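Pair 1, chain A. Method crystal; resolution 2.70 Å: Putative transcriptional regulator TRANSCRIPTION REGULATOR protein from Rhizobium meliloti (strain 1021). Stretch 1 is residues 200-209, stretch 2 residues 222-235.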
# COMPACT_ATOMS: atom_id res chain seq x y z
N LEU A 200 -14.40 8.18 -12.38
CA LEU A 200 -15.42 7.75 -11.42
C LEU A 200 -14.84 7.58 -10.03
O LEU A 200 -15.37 8.13 -9.06
CB LEU A 200 -16.03 6.41 -11.86
CG LEU A 200 -17.04 5.72 -10.93
CD1 LEU A 200 -18.30 6.57 -10.81
CD2 LEU A 200 -17.38 4.32 -11.44
N LEU A 201 -13.77 6.79 -9.95
CA LEU A 201 -13.06 6.54 -8.70
C LEU A 201 -12.50 7.84 -8.12
O LEU A 201 -12.56 8.05 -6.90
CB LEU A 201 -11.93 5.53 -8.91
CG LEU A 201 -11.04 5.14 -7.72
CD1 LEU A 201 -11.80 4.37 -6.64
CD2 LEU A 201 -9.88 4.31 -8.23
N ALA A 202 -11.98 8.71 -8.98
CA ALA A 202 -11.47 10.00 -8.54
C ALA A 202 -12.59 10.83 -7.93
O ALA A 202 -12.43 11.37 -6.84
CB ALA A 202 -10.83 10.75 -9.70
N ASN A 203 -13.73 10.89 -8.62
CA ASN A 203 -14.91 11.63 -8.14
C ASN A 203 -15.33 11.15 -6.75
O ASN A 203 -15.60 11.97 -5.86
CB ASN A 203 -16.10 11.48 -9.10
CG ASN A 203 -15.91 12.23 -10.42
OD1 ASN A 203 -15.08 13.13 -10.54
ND2 ASN A 203 -16.70 11.84 -11.43
N TYR A 204 -15.39 9.84 -6.56
CA TYR A 204 -15.80 9.27 -5.27
C TYR A 204 -14.81 9.63 -4.18
O TYR A 204 -15.21 10.05 -3.10
CB TYR A 204 -15.95 7.75 -5.35
CG TYR A 204 -16.58 7.16 -4.10
CD1 TYR A 204 -17.93 7.38 -3.81
CD2 TYR A 204 -15.84 6.41 -3.19
CE1 TYR A 204 -18.52 6.86 -2.67
CE2 TYR A 204 -16.42 5.88 -2.05
CZ TYR A 204 -17.76 6.11 -1.79
OH TYR A 204 -18.34 5.60 -0.66
N ILE A 205 -13.52 9.48 -4.48
CA ILE A 205 -12.45 9.79 -3.52
C ILE A 205 -12.43 11.28 -3.16
O ILE A 205 -12.20 11.62 -2.00
CB ILE A 205 -11.07 9.30 -4.04
CG1 ILE A 205 -11.03 7.77 -4.07
CG2 ILE A 205 -9.93 9.83 -3.18
CD1 ILE A 205 -9.94 7.20 -4.94
N ASN A 206 -12.67 12.14 -4.15
CA ASN A 206 -12.78 13.59 -3.91
C ASN A 206 -13.94 13.94 -2.99
O ASN A 206 -13.76 14.68 -2.03
CB ASN A 206 -12.91 14.36 -5.23
CG ASN A 206 -11.57 14.63 -5.87
OD1 ASN A 206 -11.12 13.89 -6.74
ND2 ASN A 206 -10.89 15.66 -5.39
N GLY A 207 -15.13 13.41 -3.30
CA GLY A 207 -16.30 13.57 -2.44
C GLY A 207 -16.08 13.07 -1.02
O GLY A 207 -16.56 13.66 -0.06
N MET A 208 -15.33 11.97 -0.90
CA MET A 208 -14.96 11.42 0.40
C MET A 208 -13.97 12.35 1.12
O MET A 208 -14.22 12.72 2.27
CB MET A 208 -14.36 10.02 0.21
CG MET A 208 -14.14 9.21 1.48
SD MET A 208 -12.93 7.89 1.21
CE MET A 208 -11.42 8.82 0.93
N GLU A 209 -12.89 12.73 0.44
CA GLU A 209 -11.87 13.64 1.00
C GLU A 209 -12.48 14.91 1.58
O GLU A 209 -12.16 15.30 2.69
CB GLU A 209 -10.83 14.04 -0.07
CG GLU A 209 -9.56 14.68 0.50
CD GLU A 209 -8.66 15.31 -0.56
OE1 GLU A 209 -9.18 16.13 -1.36
OE2 GLU A 209 -7.44 15.02 -0.59
N ARG A 222 -19.50 0.55 4.27
CA ARG A 222 -19.99 0.69 2.89
C ARG A 222 -19.05 1.51 2.01
O ARG A 222 -18.90 1.20 0.83
CB ARG A 222 -21.46 1.18 2.81
CG ARG A 222 -21.74 2.69 2.65
CD ARG A 222 -22.91 2.94 1.68
NE ARG A 222 -23.66 4.17 1.96
CZ ARG A 222 -24.63 4.30 2.88
NH1 ARG A 222 -25.00 3.28 3.65
NH2 ARG A 222 -25.23 5.48 3.02
N ILE A 223 -18.42 2.54 2.58
CA ILE A 223 -17.40 3.31 1.85
C ILE A 223 -16.29 2.36 1.41
O ILE A 223 -15.92 2.34 0.23
CB ILE A 223 -16.81 4.48 2.69
CG1 ILE A 223 -17.86 5.56 2.93
CG2 ILE A 223 -15.61 5.12 1.98
CD1 ILE A 223 -17.48 6.58 3.98
N VAL A 224 -15.80 1.55 2.35
CA VAL A 224 -14.73 0.59 2.07
C VAL A 224 -15.14 -0.35 0.94
O VAL A 224 -14.34 -0.65 0.05
CB VAL A 224 -14.34 -0.25 3.31
CG1 VAL A 224 -13.25 -1.26 2.96
CG2 VAL A 224 -13.88 0.66 4.46
N ARG A 225 -16.39 -0.78 0.96
CA ARG A 225 -16.90 -1.71 -0.04
C ARG A 225 -16.97 -1.11 -1.46
O ARG A 225 -16.58 -1.78 -2.42
CB ARG A 225 -18.26 -2.30 0.38
CG ARG A 225 -18.39 -3.77 0.04
CD ARG A 225 -19.59 -4.45 0.68
NE ARG A 225 -19.38 -5.90 0.70
CZ ARG A 225 -20.32 -6.84 0.58
NH1 ARG A 225 -21.62 -6.53 0.43
NH2 ARG A 225 -19.96 -8.12 0.61
N THR A 226 -17.42 0.14 -1.60
CA THR A 226 -17.53 0.73 -2.96
C THR A 226 -16.13 1.08 -3.48
O THR A 226 -15.88 0.96 -4.68
CB THR A 226 -18.54 1.93 -3.15
OG1 THR A 226 -17.86 3.14 -3.50
CG2 THR A 226 -19.43 2.18 -1.94
N ILE A 227 -15.23 1.48 -2.58
CA ILE A 227 -13.82 1.67 -2.95
C ILE A 227 -13.19 0.35 -3.41
O ILE A 227 -12.47 0.32 -4.40
CB ILE A 227 -12.99 2.33 -1.82
CG1 ILE A 227 -13.46 3.78 -1.64
CG2 ILE A 227 -11.49 2.31 -2.12
CD1 ILE A 227 -12.83 4.53 -0.48
N ARG A 228 -13.48 -0.75 -2.71
CA ARG A 228 -13.02 -2.07 -3.17
C ARG A 228 -13.54 -2.35 -4.59
O ARG A 228 -12.76 -2.67 -5.49
CB ARG A 228 -13.47 -3.18 -2.21
CG ARG A 228 -12.99 -4.57 -2.58
CD ARG A 228 -13.71 -5.64 -1.79
NE ARG A 228 -15.13 -5.76 -2.15
CZ ARG A 228 -16.06 -6.36 -1.40
NH1 ARG A 228 -15.76 -6.90 -0.22
NH2 ARG A 228 -17.32 -6.41 -1.84
N ASP A 229 -14.85 -2.22 -4.78
CA ASP A 229 -15.48 -2.52 -6.07
C ASP A 229 -14.95 -1.61 -7.18
O ASP A 229 -14.52 -2.10 -8.24
CB ASP A 229 -17.02 -2.45 -5.96
CG ASP A 229 -17.61 -3.60 -5.12
OD1 ASP A 229 -16.83 -4.40 -4.53
OD2 ASP A 229 -18.85 -3.72 -5.05
N MET A 230 -14.95 -0.29 -6.94
CA MET A 230 -14.36 0.67 -7.87
C MET A 230 -12.90 0.30 -8.24
O MET A 230 -12.54 0.33 -9.43
CB MET A 230 -14.39 2.09 -7.28
CG MET A 230 -15.73 2.78 -7.34
SD MET A 230 -15.72 4.38 -6.51
CE MET A 230 -17.44 4.79 -6.66
N VAL A 231 -12.09 -0.06 -7.25
CA VAL A 231 -10.68 -0.38 -7.51
C VAL A 231 -10.56 -1.61 -8.40
O VAL A 231 -9.93 -1.57 -9.45
CB VAL A 231 -9.87 -0.59 -6.21
CG1 VAL A 231 -8.57 -1.33 -6.47
CG2 VAL A 231 -9.58 0.75 -5.54
N VAL A 232 -11.17 -2.69 -7.96
CA VAL A 232 -11.09 -3.95 -8.69
C VAL A 232 -11.67 -3.83 -10.13
O VAL A 232 -11.16 -4.46 -11.06
CB VAL A 232 -11.72 -5.10 -7.85
CG1 VAL A 232 -13.24 -5.02 -7.81
CG2 VAL A 232 -11.28 -6.45 -8.37
N ALA A 233 -12.70 -3.00 -10.30
CA ALA A 233 -13.23 -2.65 -11.63
C ALA A 233 -12.23 -1.87 -12.50
O ALA A 233 -12.12 -2.15 -13.69
CB ALA A 233 -14.52 -1.85 -11.49
N CYS A 234 -11.52 -0.91 -11.93
CA CYS A 234 -10.47 -0.19 -12.67
C CYS A 234 -9.37 -1.10 -13.20
O CYS A 234 -8.88 -0.89 -14.31
CB CYS A 234 -9.82 0.89 -11.81
SG CYS A 234 -10.89 2.28 -11.42
N VAL A 235 -8.98 -2.10 -12.41
CA VAL A 235 -7.87 -2.98 -12.78
C VAL A 235 -8.22 -3.90 -13.97
O VAL A 235 -7.31 -4.46 -14.58
CB VAL A 235 -7.33 -3.77 -11.56
CG1 VAL A 235 -6.13 -4.63 -11.94
CG2 VAL A 235 -6.97 -2.81 -10.43

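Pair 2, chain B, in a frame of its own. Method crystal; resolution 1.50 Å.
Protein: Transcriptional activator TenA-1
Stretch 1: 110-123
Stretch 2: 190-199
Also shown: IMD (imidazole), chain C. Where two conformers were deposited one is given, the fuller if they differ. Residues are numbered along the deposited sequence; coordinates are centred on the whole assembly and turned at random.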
# COMPACT_ATOMS: atom_id res chain seq x y z
N LEU B 110 21.83 -12.73 -10.46
CA LEU B 110 20.82 -13.70 -10.88
C LEU B 110 19.90 -14.08 -9.72
O LEU B 110 18.67 -14.16 -9.91
CB LEU B 110 21.50 -14.97 -11.42
CG LEU B 110 20.57 -16.13 -11.80
CD1 LEU B 110 19.52 -15.72 -12.79
CD2 LEU B 110 21.38 -17.33 -12.35
N ILE B 111 20.45 -14.31 -8.53
CA ILE B 111 19.62 -14.72 -7.41
C ILE B 111 18.62 -13.63 -7.01
O ILE B 111 17.45 -13.92 -6.76
CB ILE B 111 20.48 -15.11 -6.20
CG1 ILE B 111 21.38 -16.28 -6.52
CG2 ILE B 111 19.57 -15.50 -5.01
CD1 ILE B 111 20.66 -17.58 -6.91
N ASN B 112 19.07 -12.37 -6.97
CA ASN B 112 18.17 -11.25 -6.64
C ASN B 112 17.08 -11.11 -7.69
O ASN B 112 15.88 -10.90 -7.42
CB ASN B 112 19.01 -9.99 -6.52
CG ASN B 112 18.28 -8.83 -5.89
OD1 ASN B 112 17.18 -8.97 -5.37
ND2 ASN B 112 18.96 -7.65 -5.91
N TYR B 113 17.49 -11.23 -8.96
CA TYR B 113 16.51 -11.15 -10.05
C TYR B 113 15.42 -12.21 -9.87
O TYR B 113 14.21 -11.96 -9.87
CB TYR B 113 17.19 -11.28 -11.43
CG TYR B 113 16.18 -10.98 -12.53
CD1 TYR B 113 15.85 -9.68 -12.85
CD2 TYR B 113 15.53 -11.97 -13.20
CE1 TYR B 113 14.90 -9.38 -13.80
CE2 TYR B 113 14.54 -11.68 -14.17
CZ TYR B 113 14.26 -10.38 -14.47
OH TYR B 113 13.26 -10.08 -15.37
N ALA B 114 15.85 -13.45 -9.67
CA ALA B 114 14.92 -14.55 -9.49
C ALA B 114 14.02 -14.37 -8.26
O ALA B 114 12.81 -14.64 -8.31
CB ALA B 114 15.72 -15.89 -9.35
N TYR B 115 14.62 -13.94 -7.17
CA TYR B 115 13.91 -13.79 -5.90
C TYR B 115 12.82 -12.72 -6.02
O TYR B 115 11.65 -12.92 -5.61
CB TYR B 115 14.89 -13.49 -4.79
CG TYR B 115 14.40 -13.58 -3.35
CD1 TYR B 115 13.13 -14.02 -2.98
CD2 TYR B 115 15.32 -13.33 -2.32
CE1 TYR B 115 12.74 -14.13 -1.64
CE2 TYR B 115 14.95 -13.47 -0.98
CZ TYR B 115 13.65 -13.87 -0.64
OH TYR B 115 13.30 -13.97 0.69
N THR B 116 13.21 -11.59 -6.60
CA THR B 116 12.20 -10.54 -6.80
C THR B 116 11.07 -11.02 -7.73
O THR B 116 9.91 -10.74 -7.47
CB THR B 116 12.82 -9.22 -7.27
OG1 THR B 116 13.45 -9.42 -8.55
CG2 THR B 116 13.78 -8.64 -6.23
N ARG B 117 11.41 -11.72 -8.82
CA ARG B 117 10.36 -12.22 -9.72
C ARG B 117 9.47 -13.26 -9.05
O ARG B 117 8.26 -13.36 -9.37
CB ARG B 117 10.94 -12.66 -11.08
CG ARG B 117 11.07 -11.54 -12.08
CD ARG B 117 11.87 -10.35 -11.60
NE ARG B 117 11.96 -9.32 -12.63
CZ ARG B 117 12.40 -8.08 -12.41
NH1 ARG B 117 12.82 -7.70 -11.22
NH2 ARG B 117 12.46 -7.25 -13.43
N HIS B 118 10.03 -14.03 -8.13
CA HIS B 118 9.27 -15.01 -7.29
C HIS B 118 8.20 -14.26 -6.46
O HIS B 118 7.03 -14.64 -6.44
CB HIS B 118 10.30 -15.72 -6.40
CG HIS B 118 9.77 -16.55 -5.26
ND1 HIS B 118 9.17 -17.78 -5.42
CD2 HIS B 118 9.90 -16.35 -3.93
CE1 HIS B 118 8.94 -18.29 -4.22
NE2 HIS B 118 9.38 -17.45 -3.30
N LEU B 119 8.59 -13.17 -5.79
CA LEU B 119 7.62 -12.38 -4.98
C LEU B 119 6.53 -11.80 -5.87
O LEU B 119 5.37 -11.85 -5.51
CB LEU B 119 8.32 -11.27 -4.19
CG LEU B 119 9.32 -11.76 -3.15
CD1 LEU B 119 9.94 -10.52 -2.46
CD2 LEU B 119 8.68 -12.68 -2.12
N TYR B 120 6.91 -11.23 -7.04
CA TYR B 120 5.89 -10.71 -7.92
C TYR B 120 4.91 -11.77 -8.39
O TYR B 120 3.69 -11.50 -8.52
CB TYR B 120 6.50 -10.00 -9.15
CG TYR B 120 7.09 -8.62 -8.93
CD1 TYR B 120 6.27 -7.54 -8.66
CD2 TYR B 120 8.48 -8.36 -9.03
CE1 TYR B 120 6.78 -6.27 -8.53
CE2 TYR B 120 9.00 -7.09 -8.91
CZ TYR B 120 8.14 -6.04 -8.60
OH TYR B 120 8.66 -4.78 -8.50
N TYR B 121 5.42 -12.96 -8.72
CA TYR B 121 4.59 -14.04 -9.23
C TYR B 121 3.46 -14.34 -8.26
O TYR B 121 2.27 -14.36 -8.66
CB TYR B 121 5.44 -15.29 -9.53
CG TYR B 121 4.59 -16.48 -9.92
CD1 TYR B 121 4.05 -16.56 -11.17
CD2 TYR B 121 4.33 -17.51 -9.05
CE1 TYR B 121 3.22 -17.62 -11.55
CE2 TYR B 121 3.51 -18.58 -9.41
CZ TYR B 121 2.97 -18.64 -10.67
OH TYR B 121 2.16 -19.70 -11.04
N TYR B 122 3.79 -14.54 -7.00
CA TYR B 122 2.76 -14.88 -6.01
C TYR B 122 1.88 -13.69 -5.65
O TYR B 122 0.68 -13.85 -5.48
CB TYR B 122 3.39 -15.56 -4.77
CG TYR B 122 3.85 -16.94 -5.16
CD1 TYR B 122 2.93 -17.91 -5.53
CD2 TYR B 122 5.21 -17.25 -5.22
CE1 TYR B 122 3.37 -19.18 -5.98
CE2 TYR B 122 5.64 -18.50 -5.66
CZ TYR B 122 4.72 -19.44 -6.02
OH TYR B 122 5.12 -20.68 -6.50
N ALA B 123 2.45 -12.49 -5.66
CA ALA B 123 1.63 -11.27 -5.41
C ALA B 123 0.56 -11.10 -6.46
O ALA B 123 -0.58 -10.70 -6.14
CB ALA B 123 2.48 -10.05 -5.39
N ASN B 190 6.03 -25.28 0.39
CA ASN B 190 7.00 -25.32 -0.71
C ASN B 190 7.38 -23.93 -1.22
O ASN B 190 8.54 -23.71 -1.56
CB ASN B 190 6.49 -26.23 -1.82
CG ASN B 190 6.60 -27.71 -1.44
OD1 ASN B 190 7.39 -28.08 -0.56
ND2 ASN B 190 5.85 -28.56 -2.15
N ILE B 191 6.43 -22.99 -1.16
CA ILE B 191 6.72 -21.58 -1.50
C ILE B 191 7.70 -21.00 -0.46
O ILE B 191 8.68 -20.32 -0.80
CB ILE B 191 5.42 -20.75 -1.57
CG1 ILE B 191 4.58 -21.20 -2.76
CG2 ILE B 191 5.71 -19.23 -1.71
CD1 ILE B 191 3.13 -20.66 -2.77
N PHE B 192 7.41 -21.22 0.83
CA PHE B 192 8.24 -20.77 1.94
C PHE B 192 9.65 -21.34 1.78
O PHE B 192 10.66 -20.62 1.95
CB PHE B 192 7.60 -21.23 3.26
CG PHE B 192 8.20 -20.67 4.51
CD1 PHE B 192 9.24 -21.35 5.15
CD2 PHE B 192 7.69 -19.52 5.13
CE1 PHE B 192 9.78 -20.87 6.34
CE2 PHE B 192 8.20 -19.05 6.32
CZ PHE B 192 9.27 -19.73 6.92
N ILE B 193 9.75 -22.63 1.48
CA ILE B 193 11.07 -23.29 1.27
C ILE B 193 11.85 -22.58 0.14
O ILE B 193 13.03 -22.28 0.31
CB ILE B 193 10.92 -24.80 0.94
CG1 ILE B 193 10.43 -25.57 2.19
CG2 ILE B 193 12.25 -25.38 0.40
CD1 ILE B 193 9.96 -27.00 1.91
N ASN B 194 11.17 -22.27 -0.96
CA ASN B 194 11.83 -21.56 -2.08
C ASN B 194 12.37 -20.21 -1.62
O ASN B 194 13.52 -19.85 -1.96
CB ASN B 194 10.97 -21.42 -3.34
CG ASN B 194 11.01 -22.66 -4.21
OD1 ASN B 194 11.82 -23.58 -3.97
ND2 ASN B 194 10.14 -22.70 -5.24
N SER B 195 11.58 -19.45 -0.85
CA SER B 195 12.08 -18.18 -0.32
C SER B 195 13.32 -18.34 0.56
O SER B 195 14.28 -17.56 0.46
CB SER B 195 10.99 -17.42 0.40
OG SER B 195 10.02 -16.94 -0.52
N VAL B 196 13.32 -19.39 1.40
CA VAL B 196 14.50 -19.66 2.23
C VAL B 196 15.71 -20.02 1.34
O VAL B 196 16.83 -19.54 1.58
CB VAL B 196 14.22 -20.76 3.30
CG1 VAL B 196 15.53 -21.10 4.07
CG2 VAL B 196 13.12 -20.30 4.25
N ARG B 197 15.50 -20.82 0.30
CA ARG B 197 16.60 -21.12 -0.63
C ARG B 197 17.12 -19.83 -1.27
O ARG B 197 18.33 -19.66 -1.43
CB ARG B 197 16.19 -22.07 -1.73
CG ARG B 197 15.87 -23.50 -1.23
CD ARG B 197 15.59 -24.42 -2.42
NE ARG B 197 15.16 -25.76 -1.96
CZ ARG B 197 15.97 -26.72 -1.55
NH1 ARG B 197 17.27 -26.56 -1.46
NH2 ARG B 197 15.40 -27.88 -1.19
N PHE B 198 16.23 -18.90 -1.62
CA PHE B 198 16.68 -17.66 -2.22
C PHE B 198 17.46 -16.80 -1.22
O PHE B 198 18.40 -16.09 -1.62
CB PHE B 198 15.51 -16.85 -2.81
CG PHE B 198 14.92 -17.43 -4.05
CD1 PHE B 198 15.72 -17.58 -5.17
CD2 PHE B 198 13.55 -17.62 -4.20
CE1 PHE B 198 15.19 -18.07 -6.38
CE2 PHE B 198 13.02 -18.13 -5.34
CZ PHE B 198 13.82 -18.35 -6.45
N GLU B 199 17.07 -16.80 0.04
CA GLU B 199 17.82 -16.05 1.07
C GLU B 199 19.24 -16.58 1.21
O GLU B 199 20.22 -15.82 1.24
CB GLU B 199 17.10 -16.14 2.42
CG GLU B 199 15.84 -15.31 2.49
CD GLU B 199 16.10 -13.82 2.49
OE1 GLU B 199 17.25 -13.37 2.72
OE2 GLU B 199 15.13 -13.05 2.26
N1 IMD C . 16.26 -10.57 1.66
C2 IMD C . 16.28 -9.38 2.22
N3 IMD C . 17.03 -8.61 1.47
C4 IMD C . 17.46 -9.30 0.41
C5 IMD C . 16.97 -10.57 0.52

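What backbone arrangement do the two pairs share? In each, two helices run nearly antiparallel, with 156° between their N-to-C directions and axes that approach to 10.3 Å in pair 1 and 10.1 Å in pair 2. Fourteen central residues superpose with an RMSD of 0.3 Å. The helices come together most closely at matching places: L201(A) CA lies 6.1 Å from M230(A) CA, and Y115(B) CA lies 6.0 Å from F198(B) CA. Buried area is similar too, 495 Å² and 537 Å².

How is the tight crossing filled? M230(A) and F198(B) occupy the same position, their side-chain centres 0.6 Å apart, and both point toward the partner helix. M230(A) is extended, with chi2 and chi3 both t: its CB meets L201(A) CD1 at 3.5 Å, while its CE reaches Y204(A) CB at 3.6 Å. F198(B) offers a flat ring instead, held among I111(B), A114(B), Y115(B) and H118(B). Its CB lies over the face of the Y115(B) ring, 3.5 Å from CG of Y115(B), and CA of Y115(B) lies over the face of the F198(B) ring. The two rings are near parallel but slid apart, so CH-pi contacts rather than ring overlap join them.

What becomes of the knob that the first helix sets into the second? Y204(A) matches H118(B), and each sits among four equivalent residues. In pair 1 the fit is made by packing: T226(A) OG1 lies over one face of the tyrosine ring, 3.4 Å from Y204(A) CE2, and I227(A) CG1 lies at its edge, 3.7 Å from the same Y204(A) CE2. In pair 2 the position of I227(A) is taken by S195(B), and H118(B) NE2 donates a hydrogen bond to S195(B) OG at 2.9 Å. A polar link thus stands where pair 1 has an apolar contact.

Does polarity enter elsewhere? L201(A) matches Y115(B), and V231(A) matches E199(B). The aliphatic pair merely touches, L201(A) CD1 to V231(A) CG2 at 4.4 Å, whereas Y115(B) OH donates a hydrogen bond to E199(B) OE2 at 2.6 Å. That oxygen also accepts one from the bound imidazole, IMD N1 to E199(B) OE2 at 2.8 Å. No hydrogen bond joins the two stretches of pair 1.

How do the pairs close the wider end? I223(A) and I191(B) match closely, but their partners differ. M208(A) SD packs against I223(A) CG2 at 3.9 Å and I227(A) CD1 at 3.8 Å; Y122(B) instead presents a ring face to I191(B), with CE1 of Y122(B) 3.5 Å from CD1 of I191(B).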